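Beta-1,4-mannanase (Cryptopygus antarcticus, PDB 4OOU) hydrolyses internal beta-1,4-mannosidic linkages in mannans, galactomannans and glucomannans, cutting mannotetraose and mannopentaose mainly to mannobiose and mannotriose. Local coordinates at residues F44-Y49 / L339-N344; A80-H85 / V125-V130; E312-C317 / C349-S354; A64-I69 / S114-Y119; F38-N43 / Y358-L363. All coordinates share one frame; numbering follows the deposited sequence.

Contact 1: residues F44-Y49 / L339-N344; sequences FAWRSY and LTWQFN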
# COMPACT_ATOMS: atom_id res chain seq x y z
N PHE A 44 -1.23 10.15 -2.03
CA PHE A 44 -1.94 11.20 -2.74
C PHE A 44 -3.29 11.45 -2.07
O PHE A 44 -3.59 12.61 -1.72
CB PHE A 44 -2.07 10.98 -4.25
CG PHE A 44 -0.79 11.27 -5.04
CD1 PHE A 44 0.20 12.13 -4.55
CD2 PHE A 44 -0.60 10.71 -6.30
CE1 PHE A 44 1.37 12.39 -5.28
CE2 PHE A 44 0.55 10.98 -7.04
CZ PHE A 44 1.53 11.82 -6.53
N ALA A 45 -4.11 10.41 -1.87
CA ALA A 45 -4.01 9.06 -2.43
C ALA A 45 -4.84 9.00 -3.71
O ALA A 45 -4.91 7.96 -4.37
CB ALA A 45 -4.55 8.03 -1.43
N TRP A 46 -5.52 10.11 -4.01
CA TRP A 46 -6.26 10.26 -5.25
C TRP A 46 -6.41 11.75 -5.57
O TRP A 46 -6.00 12.60 -4.80
CB TRP A 46 -7.61 9.57 -5.14
CG TRP A 46 -8.43 10.08 -4.02
CD1 TRP A 46 -9.18 11.22 -4.02
CD2 TRP A 46 -8.55 9.51 -2.72
NE1 TRP A 46 -9.78 11.38 -2.80
CE2 TRP A 46 -9.42 10.35 -1.98
CE3 TRP A 46 -8.02 8.37 -2.10
CZ2 TRP A 46 -9.76 10.09 -0.64
CZ3 TRP A 46 -8.39 8.10 -0.76
CH2 TRP A 46 -9.26 8.96 -0.06
N ARG A 47 -6.94 12.05 -6.73
CA ARG A 47 -7.37 13.40 -7.04
C ARG A 47 -8.90 13.31 -7.10
O ARG A 47 -9.61 13.96 -6.35
CB ARG A 47 -6.72 13.83 -8.36
CG ARG A 47 -7.38 14.97 -9.12
CD ARG A 47 -7.48 16.25 -8.32
NE ARG A 47 -7.65 17.49 -9.11
CZ ARG A 47 -8.30 17.64 -10.29
NH1 ARG A 47 -8.92 16.64 -10.95
NH2 ARG A 47 -8.32 18.85 -10.83
N SER A 48 -9.36 12.41 -7.96
CA SER A 48 -10.73 11.95 -7.98
C SER A 48 -10.88 10.48 -7.53
O SER A 48 -10.29 9.57 -8.15
CB SER A 48 -11.29 12.12 -9.38
OG SER A 48 -11.20 13.46 -9.78
N TYR A 49 -11.69 10.27 -6.49
CA TYR A 49 -11.69 9.01 -5.71
C TYR A 49 -12.16 7.81 -6.48
O TYR A 49 -13.33 7.59 -6.59
CB TYR A 49 -12.57 9.19 -4.45
CG TYR A 49 -12.72 7.98 -3.53
CD1 TYR A 49 -11.65 7.51 -2.75
CD2 TYR A 49 -13.96 7.35 -3.38
CE1 TYR A 49 -11.80 6.42 -1.88
CE2 TYR A 49 -14.12 6.28 -2.50
CZ TYR A 49 -13.05 5.80 -1.76
OH TYR A 49 -13.25 4.71 -0.91
N LEU A 339 5.04 7.52 5.18
CA LEU A 339 4.19 8.14 4.15
C LEU A 339 3.04 8.87 4.79
O LEU A 339 2.26 8.26 5.52
CB LEU A 339 3.62 7.05 3.22
CG LEU A 339 4.27 6.69 1.88
CD1 LEU A 339 5.77 6.73 1.93
CD2 LEU A 339 3.81 5.32 1.46
N THR A 340 2.92 10.15 4.50
CA THR A 340 1.90 10.99 5.14
C THR A 340 0.57 10.77 4.47
O THR A 340 0.51 10.24 3.36
CB THR A 340 2.27 12.50 5.09
OG1 THR A 340 2.63 12.88 3.74
CG2 THR A 340 3.44 12.80 6.03
N TRP A 341 -0.48 11.17 5.16
CA TRP A 341 -1.82 11.14 4.62
C TRP A 341 -2.42 12.57 4.72
O TRP A 341 -2.42 13.12 5.80
CB TRP A 341 -2.69 10.15 5.41
CG TRP A 341 -4.06 10.06 4.82
CD1 TRP A 341 -5.11 10.86 5.09
CD2 TRP A 341 -4.50 9.15 3.79
NE1 TRP A 341 -6.18 10.53 4.30
CE2 TRP A 341 -5.83 9.48 3.50
CE3 TRP A 341 -3.90 8.10 3.10
CZ2 TRP A 341 -6.58 8.78 2.56
CZ3 TRP A 341 -4.64 7.41 2.16
CH2 TRP A 341 -5.97 7.75 1.90
N GLN A 342 -2.89 13.20 3.63
CA GLN A 342 -2.63 12.78 2.22
C GLN A 342 -2.56 14.07 1.42
O GLN A 342 -3.02 15.13 1.89
CB GLN A 342 -3.76 11.92 1.67
CG GLN A 342 -5.04 12.72 1.45
CD GLN A 342 -6.26 11.89 1.08
OE1 GLN A 342 -7.38 12.18 1.51
NE2 GLN A 342 -6.06 10.87 0.24
N PHE A 343 -2.04 13.99 0.21
CA PHE A 343 -1.62 15.22 -0.48
C PHE A 343 -2.80 16.09 -0.90
O PHE A 343 -2.74 17.32 -0.79
CB PHE A 343 -0.73 14.91 -1.67
CG PHE A 343 0.44 15.84 -1.78
CD1 PHE A 343 1.37 15.91 -0.75
CD2 PHE A 343 0.60 16.65 -2.91
CE1 PHE A 343 2.45 16.78 -0.85
CE2 PHE A 343 1.68 17.52 -3.01
CZ PHE A 343 2.60 17.59 -1.97
N ASN A 344 -3.88 15.48 -1.36
CA ASN A 344 -5.06 16.27 -1.71
C ASN A 344 -5.77 16.98 -0.52
O ASN A 344 -6.75 17.70 -0.73
CB ASN A 344 -6.05 15.39 -2.45
CG ASN A 344 -6.72 14.42 -1.54
OD1 ASN A 344 -6.96 14.72 -0.37
ND2 ASN A 344 -7.06 13.24 -2.07
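Asn344 grips the backbone of segment 44-49 with two N-H groups. Its main-chain N gives a nearly straight bond to Phe44 O (2.9 Å), arriving almost along the C=O axis. Its side chain adds another, from Asn344 ND2 to Trp46 O (3.0 Å); the acceptor lies in the amide plane, whereas the donor stands well above the plane of the carbonyl. A chi1 of 72° places Asn344 CG in the crowded position between backbone N and carbonyl carbon, 3.6 Å from Phe44 O. The same ND2 also sits over one face of the Trp46 indole, toward its rim. The two indoles meet obliquely: Trp46 CZ3 reaches Trp341 CH2 (3.6 Å) at the Trp341 edge, with the six-membered rings inclined at 70°. Ala45 CB touches that same Trp341 CH2, also at 3.6 Å.

In the second shell, Tyr49 CD1 covers the centre of the opposite face of Trp46, and Gly346 N holds Asn344 OD1. A cis peptide joins Trp341 to Gln342, as is usual in this glycosidase clan, and another precedes Ala45. Trp341 binds substrate beside Tyr282 and Glu312, the probable nucleophile. Loop 44-49 continues strand 35-43, which runs parallel to its neighbour 337-340; Phe44 packs on strand 79-86 and on Ile69, while Asn344 rests against Trp68 of helix 58-74.

Contact 2: residues A80-H85 / V125-V130; sequences ARVWVH and VFLILV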
# COMPACT_ATOMS: atom_id res chain seq x y z
N ALA A 80 5.26 7.85 -3.82
CA ALA A 80 3.86 8.21 -3.72
C ALA A 80 2.99 6.95 -3.74
O ALA A 80 3.15 6.09 -4.60
CB ALA A 80 3.47 9.13 -4.86
N ARG A 81 2.08 6.84 -2.77
CA ARG A 81 1.09 5.76 -2.73
C ARG A 81 -0.22 6.33 -3.33
O ARG A 81 -0.71 7.41 -2.93
CB ARG A 81 0.88 5.31 -1.30
CG ARG A 81 0.02 4.08 -1.05
CD ARG A 81 -0.08 3.86 0.44
NE ARG A 81 -0.89 2.73 0.82
CZ ARG A 81 -2.03 2.78 1.51
NH1 ARG A 81 -2.55 3.94 1.92
NH2 ARG A 81 -2.64 1.64 1.83
N VAL A 82 -0.75 5.60 -4.32
CA VAL A 82 -1.87 6.12 -5.08
C VAL A 82 -2.82 5.00 -5.44
O VAL A 82 -2.40 3.91 -5.79
CB VAL A 82 -1.38 6.86 -6.33
CG1 VAL A 82 -0.39 6.03 -7.10
CG2 VAL A 82 -2.55 7.30 -7.22
N TRP A 83 -4.12 5.29 -5.31
CA TRP A 83 -5.18 4.30 -5.32
C TRP A 83 -5.75 4.12 -6.73
O TRP A 83 -5.87 5.09 -7.47
CB TRP A 83 -6.27 4.75 -4.34
CG TRP A 83 -5.91 4.65 -2.87
CD1 TRP A 83 -4.67 4.70 -2.30
CD2 TRP A 83 -6.82 4.50 -1.79
NE1 TRP A 83 -4.76 4.56 -0.94
CE2 TRP A 83 -6.07 4.44 -0.61
CE3 TRP A 83 -8.21 4.39 -1.71
CZ2 TRP A 83 -6.66 4.27 0.62
CZ3 TRP A 83 -8.79 4.23 -0.49
CH2 TRP A 83 -8.02 4.17 0.66
N VAL A 84 -6.11 2.88 -7.08
CA VAL A 84 -6.57 2.54 -8.44
C VAL A 84 -8.04 2.07 -8.56
O VAL A 84 -8.92 2.87 -8.91
CB VAL A 84 -5.62 1.53 -9.14
CG1 VAL A 84 -5.94 1.47 -10.65
CG2 VAL A 84 -4.17 1.93 -8.93
N HIS A 85 -8.34 0.79 -8.34
CA HIS A 85 -9.74 0.39 -8.49
C HIS A 85 -10.63 1.07 -7.42
O HIS A 85 -11.71 1.60 -7.75
CB HIS A 85 -9.92 -1.12 -8.41
CG HIS A 85 -9.02 -1.87 -9.32
ND1 HIS A 85 -8.61 -1.38 -10.54
CD2 HIS A 85 -8.44 -3.09 -9.19
CE1 HIS A 85 -7.79 -2.24 -11.11
NE2 HIS A 85 -7.68 -3.29 -10.32
N VAL A 125 10.69 9.32 -8.65
CA VAL A 125 9.71 8.89 -7.67
C VAL A 125 9.08 7.52 -7.96
O VAL A 125 8.64 7.22 -9.04
CB VAL A 125 8.56 9.90 -7.54
CG1 VAL A 125 7.45 9.34 -6.68
CG2 VAL A 125 9.09 11.19 -6.97
N PHE A 126 9.01 6.75 -6.90
CA PHE A 126 8.42 5.48 -6.89
C PHE A 126 6.94 5.56 -6.61
O PHE A 126 6.46 6.37 -5.77
CB PHE A 126 9.07 4.70 -5.75
CG PHE A 126 10.43 4.13 -6.07
CD1 PHE A 126 10.56 3.14 -7.08
CD2 PHE A 126 11.54 4.52 -5.34
CE1 PHE A 126 11.81 2.59 -7.35
CE2 PHE A 126 12.78 3.99 -5.62
CZ PHE A 126 12.93 3.02 -6.63
N LEU A 127 6.20 4.67 -7.27
CA LEU A 127 4.79 4.57 -7.02
C LEU A 127 4.44 3.28 -6.31
O LEU A 127 5.02 2.24 -6.56
CB LEU A 127 4.03 4.65 -8.34
CG LEU A 127 3.97 6.03 -8.98
CD1 LEU A 127 2.81 6.09 -9.98
CD2 LEU A 127 3.81 7.13 -7.94
N ILE A 128 3.51 3.37 -5.38
CA ILE A 128 2.86 2.18 -4.88
C ILE A 128 1.44 2.28 -5.37
O ILE A 128 0.75 3.28 -5.14
CB ILE A 128 2.92 2.07 -3.36
CG1 ILE A 128 4.35 1.84 -2.88
CG2 ILE A 128 2.01 0.93 -2.88
CD1 ILE A 128 4.55 2.10 -1.40
N LEU A 129 1.01 1.26 -6.11
CA LEU A 129 -0.32 1.26 -6.66
C LEU A 129 -1.17 0.44 -5.74
O LEU A 129 -0.86 -0.72 -5.53
CB LEU A 129 -0.27 0.64 -8.04
CG LEU A 129 0.56 1.48 -9.00
CD1 LEU A 129 0.36 1.05 -10.44
CD2 LEU A 129 0.26 2.97 -8.83
N VAL A 130 -2.24 1.00 -5.18
CA VAL A 130 -3.12 0.20 -4.33
C VAL A 130 -4.38 -0.20 -5.08
O VAL A 130 -5.10 0.65 -5.61
CB VAL A 130 -3.34 0.77 -2.90
CG1 VAL A 130 -3.28 2.24 -2.89
CG2 VAL A 130 -4.65 0.30 -2.27
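Ala80 and Leu127 begin a parallel pairing that runs on through Arg81-Ile128, Val82-Leu129 and Trp83-Val130. Five backbone hydrogen bonds stitch it, residues 80, 82 and 84 bonding to 126, 128 and 130. The shortest joins Ala80 N to Phe126 O at 2.7 Å. The longest runs from Val130 N to Val82 O at 3.0 Å. CA-H...O contacts supplement them, such as Leu127 CA to Ala80 O at 3.3 Å.

Apolar packing fills one face: Val82 CG1 lies beside Leu129 CD2 (3.6 Å), and Ala80 CB meets Leu127 CD2 (3.7 Å). This face turns toward helix 109-122, whose Leu116 and Leu117 touch Leu127.

The other face is partly polar. Arg81 CG is anti to the backbone N (chi1 -173°) and lies 4.2 Å from Ile128 CG2; the extended chain carries the guanidinium to Glu177 and Glu312, with NH1 in the plane of the Trp83 ring at its edge. Trp83 binds substrate. Parallel strands with aliphatic side chains toward the helices and polar ones inward suit the (beta/alpha)8 barrel, the fold of glycosyl hydrolase family 5.

Contact 3: residues E312-C317 / C349-S354; sequences EFASVC and CSDTYS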
# COMPACT_ATOMS: atom_id res chain seq x y z
N GLU A 312 0.70 4.95 6.17
CA GLU A 312 0.05 6.24 6.36
C GLU A 312 0.28 6.76 7.77
O GLU A 312 0.38 5.99 8.73
CB GLU A 312 -1.44 6.14 6.20
CG GLU A 312 -1.99 5.46 4.95
CD GLU A 312 -3.50 5.29 5.05
OE1 GLU A 312 -4.10 5.79 6.05
OE2 GLU A 312 -4.08 4.64 4.16
N PHE A 313 0.36 8.08 7.89
CA PHE A 313 0.32 8.74 9.18
C PHE A 313 0.06 10.23 8.98
O PHE A 313 0.19 10.73 7.87
CB PHE A 313 1.63 8.49 9.93
CG PHE A 313 2.78 9.33 9.44
CD1 PHE A 313 3.57 8.89 8.38
CD2 PHE A 313 3.08 10.54 10.04
CE1 PHE A 313 4.63 9.65 7.93
CE2 PHE A 313 4.14 11.30 9.60
CZ PHE A 313 4.91 10.86 8.54
N ALA A 314 -0.27 10.97 10.02
CA ALA A 314 -0.42 12.41 9.86
C ALA A 314 -0.09 13.22 11.12
O ALA A 314 -0.53 12.85 12.20
CB ALA A 314 -1.83 12.72 9.41
N SER A 315 0.66 14.33 10.94
CA SER A 315 1.06 15.28 12.03
C SER A 315 -0.09 15.60 12.92
O SER A 315 0.04 15.69 14.12
CB SER A 315 1.50 16.65 11.50
OG SER A 315 2.19 16.56 10.28
N VAL A 316 -1.21 15.78 12.26
CA VAL A 316 -2.38 16.36 12.82
C VAL A 316 -3.24 15.30 13.57
O VAL A 316 -4.19 15.64 14.29
CB VAL A 316 -3.09 17.12 11.66
CG1 VAL A 316 -3.89 16.15 10.80
CG2 VAL A 316 -3.92 18.29 12.19
N CYS A 317 -2.89 14.01 13.41
CA CYS A 317 -3.28 12.95 14.33
C CYS A 317 -2.06 12.21 14.81
O CYS A 317 -1.78 11.07 14.43
CB CYS A 317 -4.30 12.04 13.69
SG CYS A 317 -5.70 13.05 13.22
N CYS A 349 -8.05 13.38 9.54
CA CYS A 349 -6.64 13.13 9.82
C CYS A 349 -5.83 13.21 8.54
O CYS A 349 -5.23 12.23 8.13
CB CYS A 349 -6.46 11.78 10.56
SG CYS A 349 -6.98 11.81 12.31
N SER A 350 -5.88 14.37 7.89
CA SER A 350 -5.03 14.66 6.73
C SER A 350 -4.23 15.90 6.95
O SER A 350 -4.75 16.95 7.35
CB SER A 350 -5.84 14.85 5.44
OG SER A 350 -4.99 15.29 4.38
N ASP A 351 -2.95 15.80 6.66
CA ASP A 351 -2.09 16.96 6.70
C ASP A 351 -2.31 17.84 5.49
O ASP A 351 -2.99 17.50 4.51
CB ASP A 351 -0.61 16.54 6.78
CG ASP A 351 -0.22 16.02 8.16
OD1 ASP A 351 -0.57 16.68 9.18
OD2 ASP A 351 0.45 14.97 8.21
N THR A 352 -1.74 19.01 5.64
CA THR A 352 -1.63 20.02 4.60
C THR A 352 -0.66 19.54 3.54
O THR A 352 0.39 19.04 3.91
CB THR A 352 -1.07 21.23 5.35
OG1 THR A 352 -2.18 21.98 5.83
CG2 THR A 352 -0.27 22.08 4.53
N TYR A 353 -0.93 19.69 2.24
CA TYR A 353 0.14 19.34 1.25
C TYR A 353 1.45 20.07 1.55
O TYR A 353 2.55 19.60 1.25
CB TYR A 353 -0.28 19.58 -0.21
CG TYR A 353 -0.30 21.03 -0.68
CD1 TYR A 353 0.89 21.75 -0.90
CD2 TYR A 353 -1.50 21.67 -0.95
CE1 TYR A 353 0.87 23.07 -1.33
CE2 TYR A 353 -1.53 23.00 -1.37
CZ TYR A 353 -0.35 23.70 -1.56
OH TYR A 353 -0.43 25.02 -2.01
N SER A 354 1.33 21.25 2.13
CA SER A 354 2.49 22.06 2.46
C SER A 354 3.43 21.50 3.53
O SER A 354 4.64 21.45 3.36
CB SER A 354 2.03 23.47 2.86
OG SER A 354 2.29 24.34 1.80
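Asp351 receives the type I beta turn Ala314-Cys317, which follows barrel strand 308-313. Its buried carboxylate draws on several donors. Ser315 N donates to Asp351 OD2 at 2.8 Å, the oxygen accepting on its syn lone pair. OD1 collects two weak bonds, from Ser315 OG at 3.0 Å and from Val316 N at 3.3 Å. The turn's own bond, Cys317 N to Ala314 O at 2.9 Å, presents these groups together, and their N-H dipoles probably offset some of the carboxylate's negative charge. Carbons also press on oxygens here: Ala314 CB lies 3.4 Å from Asp351 OD2, and Val316 CG1 rests 3.6 Å from Ser350 O.

Ser350 OG donates to Asp351 O, in the carbonyl plane and on a lone pair, and is also bonded to Gln342 N. Residues 346-350 are thought to stabilise the transition state, and Glu312, the probable nucleophile, opens the other segment. At the last residue of the turn the join is covalent: Cys317 SG and Cys349 SG form a 2.0 Å disulfide with a chi3 of -86°.

Contact 4: residues A64-I69 / S114-Y119; sequences ALKDWI and SDLLDY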
# COMPACT_ATOMS: atom_id res chain seq x y z
N ALA A 64 -2.83 17.30 -12.33
CA ALA A 64 -2.71 17.62 -10.90
C ALA A 64 -1.76 16.64 -10.24
O ALA A 64 -0.99 17.01 -9.37
CB ALA A 64 -4.06 17.59 -10.19
N LEU A 65 -1.79 15.38 -10.64
CA LEU A 65 -0.98 14.45 -9.89
C LEU A 65 0.42 14.33 -10.40
O LEU A 65 1.27 13.97 -9.65
CB LEU A 65 -1.63 13.10 -9.61
CG LEU A 65 -2.73 12.61 -10.46
CD1 LEU A 65 -1.99 12.12 -11.66
CD2 LEU A 65 -3.45 11.50 -9.74
N LYS A 66 0.66 14.71 -11.65
CA LYS A 66 2.02 14.99 -12.08
C LYS A 66 2.64 16.12 -11.27
O LYS A 66 3.81 16.02 -10.87
CB LYS A 66 2.04 15.35 -13.56
CG LYS A 66 2.03 14.10 -14.41
CD LYS A 66 1.55 14.37 -15.82
CE LYS A 66 1.59 13.10 -16.63
NZ LYS A 66 0.88 13.33 -17.91
N ASP A 67 1.86 17.17 -11.03
CA ASP A 67 2.30 18.32 -10.24
C ASP A 67 2.70 17.89 -8.85
O ASP A 67 3.76 18.25 -8.33
CB ASP A 67 1.18 19.32 -10.10
CG ASP A 67 1.56 20.46 -9.23
OD1 ASP A 67 2.55 21.11 -9.59
OD2 ASP A 67 0.93 20.70 -8.18
N TRP A 68 1.79 17.12 -8.25
CA TRP A 68 2.03 16.48 -6.96
C TRP A 68 3.27 15.59 -6.97
O TRP A 68 4.08 15.63 -6.03
CB TRP A 68 0.82 15.64 -6.53
CG TRP A 68 -0.43 16.43 -6.36
CD1 TRP A 68 -0.58 17.77 -6.49
CD2 TRP A 68 -1.71 15.91 -6.01
NE1 TRP A 68 -1.90 18.13 -6.26
CE2 TRP A 68 -2.61 17.00 -5.96
CE3 TRP A 68 -2.19 14.63 -5.74
CZ2 TRP A 68 -3.94 16.85 -5.64
CZ3 TRP A 68 -3.51 14.47 -5.44
CH2 TRP A 68 -4.38 15.57 -5.38
N ILE A 69 3.47 14.81 -8.02
CA ILE A 69 4.73 14.06 -8.03
C ILE A 69 5.93 15.10 -8.10
O ILE A 69 6.90 14.97 -7.36
CB ILE A 69 4.85 12.77 -8.96
CG1 ILE A 69 5.92 12.98 -9.97
CG2 ILE A 69 3.61 12.19 -9.62
CD1 ILE A 69 7.24 12.70 -9.30
N SER A 114 0.48 3.72 -17.20
CA SER A 114 1.75 3.76 -17.97
C SER A 114 2.24 5.22 -18.02
O SER A 114 3.36 5.52 -17.62
CB SER A 114 1.49 3.18 -19.38
OG SER A 114 2.59 2.49 -19.96
N ASP A 115 1.36 6.14 -18.41
CA ASP A 115 1.75 7.55 -18.46
C ASP A 115 2.29 8.05 -17.12
O ASP A 115 3.33 8.71 -17.06
CB ASP A 115 0.57 8.45 -18.87
CG ASP A 115 1.01 9.87 -19.22
OD1 ASP A 115 1.48 10.11 -20.34
OD2 ASP A 115 0.89 10.76 -18.37
N LEU A 116 1.56 7.75 -16.06
CA LEU A 116 1.85 8.34 -14.76
C LEU A 116 3.15 7.77 -14.29
O LEU A 116 3.96 8.50 -13.71
CB LEU A 116 0.75 8.09 -13.73
CG LEU A 116 0.89 8.88 -12.41
CD1 LEU A 116 0.95 10.41 -12.55
CD2 LEU A 116 -0.23 8.54 -11.46
N LEU A 117 3.36 6.47 -14.55
CA LEU A 117 4.58 5.81 -14.13
C LEU A 117 5.82 6.36 -14.85
O LEU A 117 6.89 6.55 -14.24
CB LEU A 117 4.45 4.30 -14.29
CG LEU A 117 3.54 3.66 -13.24
CD1 LEU A 117 3.04 2.27 -13.59
CD2 LEU A 117 4.29 3.58 -11.92
N ASP A 118 5.67 6.64 -16.15
CA ASP A 118 6.75 7.23 -16.96
C ASP A 118 7.12 8.62 -16.41
O ASP A 118 8.28 9.04 -16.48
CB ASP A 118 6.33 7.36 -18.45
CG ASP A 118 6.18 6.00 -19.17
OD1 ASP A 118 6.44 4.95 -18.58
OD2 ASP A 118 5.81 5.99 -20.36
N TYR A 119 6.11 9.36 -15.91
CA TYR A 119 6.33 10.74 -15.52
C TYR A 119 7.06 10.71 -14.20
O TYR A 119 8.01 11.47 -13.98
CB TYR A 119 5.02 11.52 -15.37
CG TYR A 119 5.29 12.95 -15.06
CD1 TYR A 119 5.50 13.87 -16.06
CD2 TYR A 119 5.39 13.39 -13.74
CE1 TYR A 119 5.76 15.21 -15.77
CE2 TYR A 119 5.66 14.72 -13.44
CZ TYR A 119 5.85 15.63 -14.45
OH TYR A 119 6.13 16.95 -14.17
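Lys66 lays its aliphatic chain over one face of the Tyr119 ring, its CG 3.6 Å from the ring centroid and 16° off the normal, a CH-pi contact. Tyr119 CG is anti to the backbone N (chi1 -176°), directed at the facing helix. Ile69 CG1 meets the edge of the same ring, in its plane, 3.8 Å from Tyr119 CD2. The ring thus wedges against two residues of helix 58-74. One turn earlier, Leu116 CD1 pushes into the hollow bordered by Leu65, Lys66 and Ile69, with Leu65 CD1 at 3.5 Å and the two leucines crossing at about a right angle. Beyond the ring, extended Lys66 ends in a salt bridge, NZ to the syn lone pair of Asp115 OD2 (2.6 Å), an oxygen shared with Tyr58 OH. An alanine at Tyr119 would probably open a gap beside Lys66 CG and Ile69 CG1 and leave Asn70 without its hydroxyl partner. The segment axes approach to 10.5 Å at 25°, two near-parallel neighbours in the outer helical layer of a (beta/alpha)8 barrel.

Contact 5: residues F38-N43 / Y358-L363; sequences FLSGVN and YGMQAL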
# COMPACT_ATOMS: atom_id res chain seq x y z
N PHE A 38 15.11 3.85 2.05
CA PHE A 38 13.98 4.20 2.91
C PHE A 38 12.95 4.91 2.03
O PHE A 38 13.34 5.75 1.20
CB PHE A 38 14.50 5.14 4.00
CG PHE A 38 13.47 5.62 4.95
CD1 PHE A 38 13.17 4.90 6.08
CD2 PHE A 38 12.83 6.82 4.74
CE1 PHE A 38 12.22 5.35 6.98
CE2 PHE A 38 11.89 7.28 5.63
CZ PHE A 38 11.58 6.55 6.76
N LEU A 39 11.66 4.57 2.18
CA LEU A 39 10.64 5.19 1.33
C LEU A 39 10.02 6.44 2.00
O LEU A 39 9.17 6.36 2.91
CB LEU A 39 9.59 4.18 0.87
CG LEU A 39 10.14 3.05 -0.02
CD1 LEU A 39 9.07 2.07 -0.50
CD2 LEU A 39 10.89 3.62 -1.23
N SER A 40 10.47 7.60 1.54
CA SER A 40 10.03 8.85 2.14
C SER A 40 9.11 9.59 1.19
O SER A 40 9.47 9.81 0.03
CB SER A 40 11.22 9.71 2.50
OG SER A 40 10.76 10.79 3.27
N GLY A 41 7.95 10.00 1.67
CA GLY A 41 6.95 10.53 0.80
C GLY A 41 5.55 10.55 1.34
O GLY A 41 5.34 10.61 2.55
N VAL A 42 4.58 10.50 0.43
CA VAL A 42 3.19 10.75 0.77
C VAL A 42 2.22 9.78 0.10
O VAL A 42 2.54 9.12 -0.92
CB VAL A 42 2.76 12.16 0.32
CG1 VAL A 42 3.84 13.16 0.69
CG2 VAL A 42 2.53 12.22 -1.17
N ASN A 43 1.02 9.76 0.66
CA ASN A 43 -0.14 9.24 -0.02
C ASN A 43 -0.80 10.38 -0.79
O ASN A 43 -0.97 11.46 -0.21
CB ASN A 43 -1.16 8.76 0.98
CG ASN A 43 -0.79 7.48 1.61
OD1 ASN A 43 -1.21 6.43 1.14
ND2 ASN A 43 -0.04 7.54 2.71
N TYR A 358 7.20 20.02 3.96
CA TYR A 358 8.14 20.36 5.02
C TYR A 358 8.70 19.05 5.55
O TYR A 358 9.91 18.87 5.58
CB TYR A 358 7.45 21.18 6.14
CG TYR A 358 8.38 21.75 7.22
CD1 TYR A 358 9.62 22.28 6.92
CD2 TYR A 358 7.97 21.80 8.56
CE1 TYR A 358 10.45 22.79 7.91
CE2 TYR A 358 8.78 22.31 9.56
CZ TYR A 358 10.03 22.81 9.24
OH TYR A 358 10.84 23.33 10.23
N GLY A 359 7.81 18.15 5.95
CA GLY A 359 8.19 16.85 6.44
C GLY A 359 9.22 16.14 5.58
O GLY A 359 10.26 15.73 6.09
N MET A 360 8.96 16.00 4.29
CA MET A 360 9.92 15.26 3.45
C MET A 360 11.31 15.91 3.45
O MET A 360 12.33 15.20 3.37
CB MET A 360 9.40 15.10 2.01
CG MET A 360 8.39 13.98 1.83
SD MET A 360 7.57 13.94 0.24
CE MET A 360 6.55 15.39 0.40
N GLN A 361 11.36 17.25 3.54
CA GLN A 361 12.62 17.98 3.57
C GLN A 361 13.49 17.46 4.71
O GLN A 361 14.73 17.47 4.63
CB GLN A 361 12.42 19.49 3.76
CG GLN A 361 12.12 20.28 2.49
CD GLN A 361 11.57 21.68 2.77
OE1 GLN A 361 12.03 22.37 3.70
NE2 GLN A 361 10.58 22.10 1.98
N ALA A 362 12.86 17.00 5.79
CA ALA A 362 13.63 16.52 6.91
C ALA A 362 14.60 15.44 6.47
O ALA A 362 15.63 15.24 7.10
CB ALA A 362 12.73 15.99 8.02
N LEU A 363 14.29 14.71 5.41
CA LEU A 363 15.24 13.67 4.99
C LEU A 363 15.97 13.95 3.66
O LEU A 363 16.66 13.08 3.16
CB LEU A 363 14.55 12.29 4.99
CG LEU A 363 13.90 11.84 6.31
CD1 LEU A 363 12.99 10.64 6.08
CD2 LEU A 363 14.95 11.52 7.38
O HOH W 1 12.50 12.51 2.39
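Met360 starts with CG anti to its carbonyl carbon (chi1 -80°), and a bend at chi3 (-71°) then swings CE to within 3.5 Å of Val42 CG1. The two side chains cross at about a right angle. Met360 SD rests against Gly41 CA, also at 3.5 Å; at the backbone angles of Gly41 any beta carbon would collide with Ser40 O, which explains the glycine. Leu363 supplies the second apolar contact: its chi2 of 166° places CD1, which lies 3.6 Å from both Phe38 CE2 and Ser40 OG.

Between these patches a water makes the polar link. It accepts from Ser40 OG (2.6 Å) and donates to Met360 O (2.9 Å), so the buried hydroxyl has a partner, and Met360 O also takes Leu363 N at 2.9 Å.

Tyr327 and Val72, from the helices 323-332 and 58-74, touch Met360 as well. An alanine in place of Met360 would probably open a gap over Gly41 and take the methionine methyl from Val42 CG1. Helix 353-361, the last of the outer layer, thus packs against the first barrel strand, next to where strands 35-43 and 337-340 pair to close the (beta/alpha)8 barrel.

Contact 2 is the innermost, its centre about 7 Å from that of the chain, and pairs strands; contacts 1 and 5 are buried too, while contacts 3 and 4 are only partly so. The chemistry differs with place: contact 4, in the outer layer, relies on packing and a salt bridge, contact 3 on a carboxylate and a disulfide. Contacts 3 and 5 share helix 353-361, and contacts 1, 2, 3 and 5 all reach the same sheet. Arg81 of contact 2 forms a salt bridge with Glu312 of contact 3 and probably a hydrogen bond with Asn43 of contact 5. Trp68 of contact 4 packs against the loops of contact 1, joining rim and outer helices.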